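Local coordinates for elicitor protein Hrip2 (Magnaporthe oryzae, PDB 5FID), which acts as a protein elicitor of a fungal plant pathogen, probably triggering defence responses in the plant, at residues 16-21 / 32-37; 7-12 / 132-137; 80-85 / 112-117. The protein carries 1 engineered substitution. All coordinates share one frame; numbering follows the deposited sequence.

Contact 1 (16-21 / 32-37)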
loop_
_atom_site.group_PDB
_atom_site.type_symbol
_atom_site.label_atom_id
_atom_site.label_comp_id
_atom_site.label_asym_id
_atom_site.label_seq_id
_atom_site.Cartn_x
_atom_site.Cartn_y
_atom_site.Cartn_z
ATOM N N VAL A 16 -12.380 11.109 22.854
ATOM C CA VAL A 16 -11.348 10.147 22.467
ATOM C C VAL A 16 -9.959 10.704 22.744
ATOM O O VAL A 16 -9.794 11.910 22.930
ATOM C CB VAL A 16 -11.459 9.747 20.981
ATOM C CG1 VAL A 16 -12.866 9.301 20.654
ATOM C CG2 VAL A 16 -11.057 10.899 20.094
ATOM N N TYR A 17 -8.964 9.821 22.789
ATOM C CA TYR A 17 -7.594 10.222 23.084
ATOM C C TYR A 17 -6.695 9.775 21.950
ATOM O O TYR A 17 -6.819 8.652 21.460
ATOM C CB TYR A 17 -7.142 9.626 24.422
ATOM C CG TYR A 17 -8.036 10.072 25.548
ATOM C CD1 TYR A 17 -7.730 11.188 26.306
ATOM C CD2 TYR A 17 -9.222 9.406 25.818
ATOM C CE1 TYR A 17 -8.580 11.616 27.334
ATOM C CE2 TYR A 17 -10.064 9.822 26.840
ATOM C CZ TYR A 17 -9.740 10.921 27.588
ATOM O OH TYR A 17 -10.600 11.325 28.598
ATOM N N VAL A 18 -5.813 10.669 21.514
ATOM C CA VAL A 18 -4.965 10.408 20.362
ATOM C C VAL A 18 -3.525 10.742 20.718
ATOM O O VAL A 18 -3.272 11.742 21.386
ATOM C CB VAL A 18 -5.405 11.279 19.160
ATOM C CG1 VAL A 18 -4.514 11.022 17.946
ATOM C CG2 VAL A 18 -6.854 10.996 18.800
ATOM N N GLN A 19 -2.582 9.896 20.304
ATOM C CA GLN A 19 -1.165 10.196 20.505
ATOM C C GLN A 19 -0.296 9.522 19.441
ATOM O O GLN A 19 -0.549 8.372 19.038
ATOM C CB GLN A 19 -0.698 9.800 21.913
ATOM C CG GLN A 19 0.666 10.359 22.295
ATOM C CD GLN A 19 1.044 10.061 23.735
ATOM O OE1 GLN A 19 0.477 9.165 24.364
ATOM N NE2 GLN A 19 2.003 10.827 24.274
ATOM N N SER A 20 0.725 10.245 18.985
ATOM C CA SER A 20 1.599 9.770 17.912
ATOM C C SER A 20 2.927 9.258 18.451
ATOM O O SER A 20 3.548 9.884 19.319
ATOM C CB SER A 20 1.852 10.888 16.894
ATOM O OG SER A 20 2.525 10.384 15.744
ATOM N N PHE A 21 3.352 8.114 17.923
ATOM C CA PHE A 21 4.551 7.431 18.383
ATOM C C PHE A 21 5.493 7.234 17.208
ATOM O O PHE A 21 5.372 6.247 16.476
ATOM C CB PHE A 21 4.160 6.071 18.969
ATOM C CG PHE A 21 3.297 6.177 20.184
ATOM C CD1 PHE A 21 1.946 6.463 20.069
ATOM C CD2 PHE A 21 3.839 6.021 21.446
ATOM C CE1 PHE A 21 1.151 6.596 21.187
ATOM C CE2 PHE A 21 3.044 6.138 22.567
ATOM C CZ PHE A 21 1.700 6.424 22.439
ATOM N N THR A 32 -3.302 13.727 23.355
ATOM C CA THR A 32 -4.314 14.689 22.920
ATOM C C THR A 32 -5.730 14.249 23.264
ATOM O O THR A 32 -6.176 13.173 22.873
ATOM C CB THR A 32 -4.212 14.968 21.404
ATOM O OG1 THR A 32 -2.877 15.398 21.093
ATOM C CG2 THR A 32 -5.197 16.064 20.997
ATOM N N THR A 33 -6.442 15.092 23.994
ATOM C CA THR A 33 -7.830 14.802 24.311
ATOM C C THR A 33 -8.729 15.474 23.286
ATOM O O THR A 33 -8.680 16.700 23.112
ATOM C CB THR A 33 -8.227 15.335 25.693
ATOM O OG1 THR A 33 -7.347 14.806 26.697
ATOM C CG2 THR A 33 -9.658 14.921 25.998
ATOM N N LEU A 34 -9.559 14.679 22.613
ATOM C CA LEU A 34 -10.504 15.216 21.645
ATOM C C LEU A 34 -11.923 15.065 22.171
ATOM O O LEU A 34 -12.455 13.945 22.240
ATOM C CB LEU A 34 -10.399 14.479 20.299
ATOM C CG LEU A 34 -9.097 14.516 19.503
ATOM C CD1 LEU A 34 -9.278 13.766 18.177
ATOM C CD2 LEU A 34 -8.705 15.959 19.249
ATOM N N GLN A 35 -12.547 16.182 22.533
ATOM C CA GLN A 35 -13.969 16.157 22.839
ATOM C C GLN A 35 -14.684 15.719 21.581
ATOM O O GLN A 35 -14.142 15.849 20.478
ATOM C CB GLN A 35 -14.481 17.545 23.243
ATOM C CG GLN A 35 -13.677 18.209 24.341
ATOM C CD GLN A 35 -13.718 17.433 25.638
ATOM O OE1 GLN A 35 -14.796 17.148 26.172
ATOM N NE2 GLN A 35 -12.538 17.082 26.161
ATOM N N ALA A 36 -15.889 15.187 21.744
ATOM C CA ALA A 36 -16.762 14.933 20.609
ATOM C C ALA A 36 -16.707 16.138 19.670
ATOM O O ALA A 36 -16.978 17.255 20.087
ATOM C CB ALA A 36 -18.189 14.712 21.099
ATOM N N GLY A 37 -16.293 15.919 18.425
ATOM C CA GLY A 37 -16.297 16.977 17.425
ATOM C C GLY A 37 -14.931 17.574 17.130
ATOM O O GLY A 37 -14.748 18.223 16.100
#
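Val16 and Leu34 exchange both of their backbone bonds, Val16 N to Leu34 O at 2.9 Å and Leu34 N to Val16 O at 2.8 Å, and Val18 and Thr32 repeat the exchange two residues on. These mutual bonds mark antiparallel hydrogen-bonded pairs, and since strand 32-34 follows 16-22 in the chain the two form a beta hairpin. Strand 32-34 edges a six-stranded sheet, and 16-22 is its inner neighbour. The axes of the two short strand segments run 148° apart, so the partners diverge from exact antiparallel. Between the two hydrogen-bonded pairs lies the non-hydrogen-bonded pair Tyr17-Thr33, where Tyr17 CA comes within 3.3 Å of Thr32 O in a CA-H...O contact.

On the face bearing Val16, Val18, Thr32 and Leu34 the packing is mainly apolar, and the last three touch Phe40 of strand 39-43, in the other sheet. Leu34 CG is anti to its carbonyl carbon (chi1 -62°), and CD1 beyond it lies 3.7 Å from Val18 CG2. Val16 CG2, set between its own backbone N and carbonyl carbon, presses on Leu34 CB at 3.6 Å. Thr32 OG1 is engaged outside the hairpin strands, by Pro30 O.

The other face carries Tyr17 and Thr33, side by side and pointing the same way. Tyr17 CE1 does the touching, 3.5 Å from Thr33 OG1 and 3.7 Å from Thr33 CG2.

Contact 2 (7-12 / 132-137)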
loop_
_atom_site.group_PDB
_atom_site.type_symbol
_atom_site.label_atom_id
_atom_site.label_comp_id
_atom_site.label_asym_id
_atom_site.label_seq_id
_atom_site.Cartn_x
_atom_site.Cartn_y
_atom_site.Cartn_z
ATOM N N ILE A 7 -4.190 13.491 10.285
ATOM C CA ILE A 7 -5.340 14.150 10.893
ATOM C C ILE A 7 -6.333 13.120 11.406
ATOM O O ILE A 7 -6.615 12.138 10.733
ATOM C CB ILE A 7 -6.056 15.024 9.845
ATOM C CG1 ILE A 7 -5.108 16.080 9.282
ATOM C CG2 ILE A 7 -7.296 15.686 10.420
ATOM C CD1 ILE A 7 -5.615 16.680 7.996
ATOM N N VAL A 8 -6.861 13.340 12.605
ATOM C CA VAL A 8 -7.930 12.495 13.120
ATOM C C VAL A 8 -9.121 13.346 13.539
ATOM O O VAL A 8 -9.040 14.107 14.502
ATOM C CB VAL A 8 -7.469 11.641 14.318
ATOM C CG1 VAL A 8 -8.616 10.755 14.804
ATOM C CG2 VAL A 8 -6.287 10.771 13.927
ATOM N N HIS A 9 -10.227 13.223 12.809
ATOM C CA HIS A 9 -11.453 13.946 13.167
ATOM C C HIS A 9 -12.308 13.070 14.063
ATOM O O HIS A 9 -12.738 11.995 13.646
ATOM C CB HIS A 9 -12.297 14.276 11.937
ATOM C CG HIS A 9 -11.589 15.088 10.895
ATOM N ND1 HIS A 9 -11.174 16.378 11.113
ATOM C CD2 HIS A 9 -11.274 14.789 9.610
ATOM C CE1 HIS A 9 -10.607 16.845 10.005
ATOM N NE2 HIS A 9 -10.659 15.905 9.083
ATOM N N ASN A 10 -12.577 13.526 15.282
ATOM C CA ASN A 10 -13.474 12.782 16.167
ATOM C C ASN A 10 -14.942 13.184 15.983
ATOM O O ASN A 10 -15.394 14.165 16.566
ATOM C CB ASN A 10 -13.068 12.955 17.636
ATOM C CG ASN A 10 -13.998 12.215 18.573
ATOM O OD1 ASN A 10 -14.650 11.248 18.170
ATOM N ND2 ASN A 10 -14.067 12.657 19.821
ATOM N N ASN A 11 -15.685 12.421 15.183
ATOM C CA ASN A 11 -17.101 12.703 14.986
ATOM C C ASN A 11 -17.982 11.823 15.877
ATOM O O ASN A 11 -19.200 11.788 15.716
ATOM C CB ASN A 11 -17.475 12.554 13.504
ATOM C CG ASN A 11 -18.829 13.174 13.165
ATOM O OD1 ASN A 11 -19.091 14.345 13.465
ATOM N ND2 ASN A 11 -19.696 12.386 12.527
ATOM N N CYS A 12 -17.368 11.129 16.838
ATOM C CA CYS A 12 -18.112 10.270 17.767
ATOM C C CYS A 12 -18.753 11.065 18.892
ATOM O O CYS A 12 -18.418 12.221 19.113
ATOM C CB CYS A 12 -17.199 9.203 18.396
ATOM S SG CYS A 12 -16.179 8.246 17.238
ATOM N N GLU A 132 -5.890 11.318 6.545
ATOM C CA GLU A 132 -7.008 11.936 7.239
ATOM C C GLU A 132 -8.042 10.897 7.635
ATOM O O GLU A 132 -8.651 10.252 6.777
ATOM C CB GLU A 132 -7.627 13.007 6.339
ATOM C CG GLU A 132 -8.729 13.823 6.975
ATOM C CD GLU A 132 -9.121 15.013 6.113
ATOM O OE1 GLU A 132 -8.627 15.129 4.959
ATOM O OE2 GLU A 132 -9.920 15.841 6.585
ATOM N N ALA A 133 -8.228 10.734 8.944
ATOM C CA ALA A 133 -9.159 9.753 9.476
ATOM C C ALA A 133 -10.352 10.462 10.091
ATOM O O ALA A 133 -10.202 11.513 10.702
ATOM C CB ALA A 133 -8.480 8.885 10.522
ATOM N N THR A 134 -11.537 9.884 9.921
ATOM C CA THR A 134 -12.743 10.367 10.584
ATOM C C THR A 134 -13.365 9.239 11.407
ATOM O O THR A 134 -13.739 8.206 10.857
ATOM C CB THR A 134 -13.789 10.870 9.573
ATOM O OG1 THR A 134 -13.270 12.003 8.863
ATOM C CG2 THR A 134 -15.067 11.297 10.303
ATOM N N LEU A 135 -13.467 9.450 12.720
ATOM C CA LEU A 135 -14.011 8.454 13.636
ATOM C C LEU A 135 -15.516 8.652 13.678
ATOM O O LEU A 135 -15.980 9.787 13.755
ATOM C CB LEU A 135 -13.435 8.661 15.042
ATOM C CG LEU A 135 -11.916 8.792 15.173
ATOM C CD1 LEU A 135 -11.545 9.079 16.627
ATOM C CD2 LEU A 135 -11.223 7.530 14.684
ATOM N N CYS A 136 -16.279 7.560 13.621
ATOM C CA CYS A 136 -17.746 7.643 13.638
ATOM C C CYS A 136 -18.273 8.545 12.520
ATOM O O CYS A 136 -19.123 9.415 12.750
ATOM C CB CYS A 136 -18.258 8.144 14.991
ATOM S SG CYS A 136 -17.677 7.177 16.405
ATOM N N ALA A 137 -17.767 8.337 11.311
ATOM C CA ALA A 137 -18.156 9.151 10.161
ATOM C C ALA A 137 -19.632 8.957 9.837
ATOM O O ALA A 137 -20.159 7.853 10.014
ATOM C CB ALA A 137 -17.306 8.799 8.963
#
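His9 holds CG anti to its carbonyl carbon (chi1 -58°), Glu132 holds CG anti to its backbone N (chi1 -175°) and runs extended from there, and the ring and carboxylate meet on one face of a parallel strand pair. Strands 5-10 and 131-135 form this pair inside the five-stranded mixed sheet, 131-135 being its middle strand. The His9 NE2 to Glu132 OE2 bond is short, 2.6 Å, and nearly straight; OE2 lies in the ring plane and accepts on its anti lone pair. Thr39 takes the other ring nitrogen, ND1, which should fix the ring's rotation, and Ile7 CG2 lies over one ring face toward the rim.

The backbone ladder has the staggered parallel pattern: His9 N gives to Ala133 O (2.7 Å), and His9 O receives Leu135 N (2.8 Å). On the opposite face, turned to Met63 and Ile65 of the second sheet, Val8 CG1 lies 3.8 Å from Leu135 CD1.

Past strand 5-10, Asn11 continues the pairing: its backbone N gives to Leu135 O and its ND2 to Cys136 O at 3.0 Å. Asn10 OD1 accepts from Cys12 N at 3.0 Å, an Asx turn just ahead of the disulfide Cys12-Cys136, the donor above the carbonyl plane. The disulfide ties the C-terminal end to the loop after strand 5-10; its S-S torsion is 90°, and Cys12 SG also rests on Leu135 CB at 3.5 Å.

Contact 3 (80-85 / 112-117); sequences LSSEWG and GCYSRP
Leu80 and Tyr114 cross obliquely, the branched end of the leucine meeting one side of the phenol ring: Leu80 CG is 3.8 Å from Tyr114 CD2, and Leu80 CD2 is 3.9 Å from Tyr114 CE2. Both side chains also reach Val93 and Cys106, so the pair lies in the buried layer between the sheets.

Ser82 points toward the facing segment. Its OG lies between the backbone N and the carbonyl carbon (chi1 63°), which directs the oxygen at Tyr114 CB, 3.5 Å away, and at the guanidinium of Arg116. Arg116 starts away from Ser82, then bends at chi2 and again at chi3 (-53°), doubling back until NH1 gives a bent hydrogen bond to Ser82 OG at 3.0 Å. The acceptor stands 33° out of the guanidinium plane, and Pro117 CD lies over one face of that group.

Alongside these side chains runs a single backbone bridge, Ser81 to Ser115, by which the irregular segment 112-117 lies beside the end of strand 75-81. Ser115 N gives to Leu80 O at 2.8 Å, and Ser115 O receives Ser82 N at 3.1 Å. Immediately beyond the bridge the chain reverses in a type I beta turn from Ser82 to Gly85.

Ser81 directs its CB away overall, and its OG bonds within its own segment. It accepts from Glu83 N, an ST turn, and donates to Glu83 OE1 at 2.7 Å. The carboxylate is thereby gripped from its own segment, and Lys120 forms a salt bridge with OE2. The aliphatic part of Glu83 is left to pack on the proline, Glu83 CG lying 3.8 Å from Pro117 CD.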
loop_
_atom_site.group_PDB
_atom_site.type_symbol
_atom_site.label_atom_id
_atom_site.label_comp_id
_atom_site.label_asym_id
_atom_site.label_seq_id
_atom_site.Cartn_x
_atom_site.Cartn_y
_atom_site.Cartn_z
ATOM N N LEU A 80 -4.892 1.708 8.288
ATOM C CA LEU A 80 -5.913 1.827 9.326
ATOM C C LEU A 80 -6.026 0.469 10.002
ATOM O O LEU A 80 -6.575 -0.465 9.426
ATOM C CB LEU A 80 -7.257 2.229 8.710
ATOM C CG LEU A 80 -8.417 2.412 9.696
ATOM C CD1 LEU A 80 -8.122 3.555 10.653
ATOM C CD2 LEU A 80 -9.720 2.677 8.943
ATOM N N SER A 81 -5.504 0.353 11.226
ATOM C CA SER A 81 -5.319 -0.967 11.836
ATOM C C SER A 81 -6.123 -1.196 13.102
ATOM O O SER A 81 -6.164 -0.340 13.984
ATOM C CB SER A 81 -3.841 -1.195 12.141
ATOM O OG SER A 81 -3.636 -2.448 12.775
ATOM N N SER A 82 -6.759 -2.364 13.191
ATOM C CA SER A 82 -7.395 -2.790 14.438
ATOM C C SER A 82 -6.601 -3.910 15.115
ATOM O O SER A 82 -7.154 -4.656 15.930
ATOM C CB SER A 82 -8.831 -3.259 14.191
ATOM O OG SER A 82 -8.863 -4.401 13.343
ATOM N N GLU A 83 -5.309 -4.017 14.796
ATOM C CA GLU A 83 -4.458 -5.089 15.328
ATOM C C GLU A 83 -4.269 -5.041 16.835
ATOM O O GLU A 83 -3.960 -6.061 17.454
ATOM C CB GLU A 83 -3.071 -5.060 14.675
ATOM C CG GLU A 83 -3.021 -5.513 13.237
ATOM C CD GLU A 83 -1.706 -5.146 12.593
ATOM O OE1 GLU A 83 -1.419 -3.926 12.473
ATOM O OE2 GLU A 83 -0.951 -6.070 12.217
ATOM N N TRP A 84 -4.430 -3.859 17.422
ATOM C CA TRP A 84 -4.289 -3.715 18.873
ATOM C C TRP A 84 -5.620 -3.436 19.556
ATOM O O TRP A 84 -5.661 -3.219 20.772
ATOM C CB TRP A 84 -3.310 -2.584 19.216
ATOM C CG TRP A 84 -1.976 -2.697 18.514
ATOM C CD1 TRP A 84 -1.426 -3.820 17.972
ATOM C CD2 TRP A 84 -1.036 -1.636 18.282
ATOM N NE1 TRP A 84 -0.197 -3.529 17.419
ATOM C CE2 TRP A 84 0.064 -2.194 17.592
ATOM C CE3 TRP A 84 -1.026 -0.270 18.577
ATOM C CZ2 TRP A 84 1.176 -1.431 17.206
ATOM C CZ3 TRP A 84 0.082 0.486 18.199
ATOM C CH2 TRP A 84 1.164 -0.097 17.514
ATOM N N GLY A 85 -6.696 -3.430 18.774
ATOM C CA GLY A 85 -8.023 -3.127 19.285
ATOM C C GLY A 85 -8.786 -2.196 18.347
ATOM O O GLY A 85 -8.239 -1.729 17.362
ATOM N N GLY A 112 -13.356 -6.892 8.962
ATOM C CA GLY A 112 -12.357 -7.253 7.974
ATOM C C GLY A 112 -11.896 -6.108 7.095
ATOM O O GLY A 112 -10.985 -6.282 6.276
ATOM N N CYS A 113 -12.514 -4.936 7.245
ATOM C CA CYS A 113 -12.106 -3.773 6.450
ATOM C C CYS A 113 -10.767 -3.198 6.919
ATOM O O CYS A 113 -9.990 -2.649 6.120
ATOM C CB CYS A 113 -13.204 -2.704 6.465
ATOM S SG CYS A 113 -12.760 -1.082 5.757
ATOM N N TYR A 114 -10.501 -3.349 8.214
ATOM C CA TYR A 114 -9.287 -2.851 8.829
ATOM C C TYR A 114 -8.096 -3.740 8.523
ATOM O O TYR A 114 -8.251 -4.907 8.149
ATOM C CB TYR A 114 -9.472 -2.777 10.352
ATOM C CG TYR A 114 -10.591 -1.855 10.781
ATOM C CD1 TYR A 114 -11.907 -2.291 10.802
ATOM C CD2 TYR A 114 -10.327 -0.544 11.155
ATOM C CE1 TYR A 114 -12.940 -1.441 11.184
ATOM C CE2 TYR A 114 -11.348 0.312 11.537
ATOM C CZ TYR A 114 -12.651 -0.142 11.548
ATOM O OH TYR A 114 -13.654 0.717 11.931
ATOM N N SER A 115 -6.900 -3.195 8.704
ATOM C CA SER A 115 -5.697 -4.011 8.665
ATOM C C SER A 115 -5.723 -4.922 9.880
ATOM O O SER A 115 -6.009 -4.482 11.002
ATOM C CB SER A 115 -4.447 -3.142 8.693
ATOM O OG SER A 115 -3.299 -3.924 8.389
ATOM N N ARG A 116 -5.428 -6.196 9.651
ATOM C CA ARG A 116 -5.556 -7.227 10.677
ATOM C C ARG A 116 -4.265 -8.028 10.766
ATOM O O ARG A 116 -3.488 -8.042 9.814
ATOM C CB ARG A 116 -6.721 -8.160 10.307
ATOM C CG ARG A 116 -8.041 -7.446 10.064
ATOM C CD ARG A 116 -8.699 -6.972 11.369
ATOM N NE ARG A 116 -8.799 -8.098 12.289
ATOM C CZ ARG A 116 -8.310 -8.125 13.524
ATOM N NH1 ARG A 116 -7.707 -7.057 14.047
ATOM N NH2 ARG A 116 -8.437 -9.237 14.238
ATOM N N PRO A 117 -4.044 -8.717 11.899
ATOM C CA PRO A 117 -2.800 -9.473 12.067
ATOM C C PRO A 117 -2.589 -10.453 10.924
ATOM O O PRO A 117 -1.461 -10.591 10.436
ATOM C CB PRO A 117 -3.036 -10.251 13.363
ATOM C CG PRO A 117 -4.072 -9.496 14.082
ATOM C CD PRO A 117 -4.934 -8.840 13.068
#

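The chain folds as two beta sheets packed together. Contact 2 lies in the five-stranded mixed sheet, contact 1 at one edge of the six-stranded antiparallel sheet, and contact 3 at the end of strand 75-81 in that sheet. Centres of contacts 1 and 2 are 10 Å apart and the two touch, Gly37 N lying 2.7 Å from Asn10 O; contact 3 is more remote, its centre about 19 Å from that of contact 1 and 16 Å from that of contact 2. Along the chain, contacts 1 and 3 follow in series inside the loop that contact 2 closes. The pairing of near-terminal segments, with its disulfide, thus brackets both in sequence and joins the two ends of the chain.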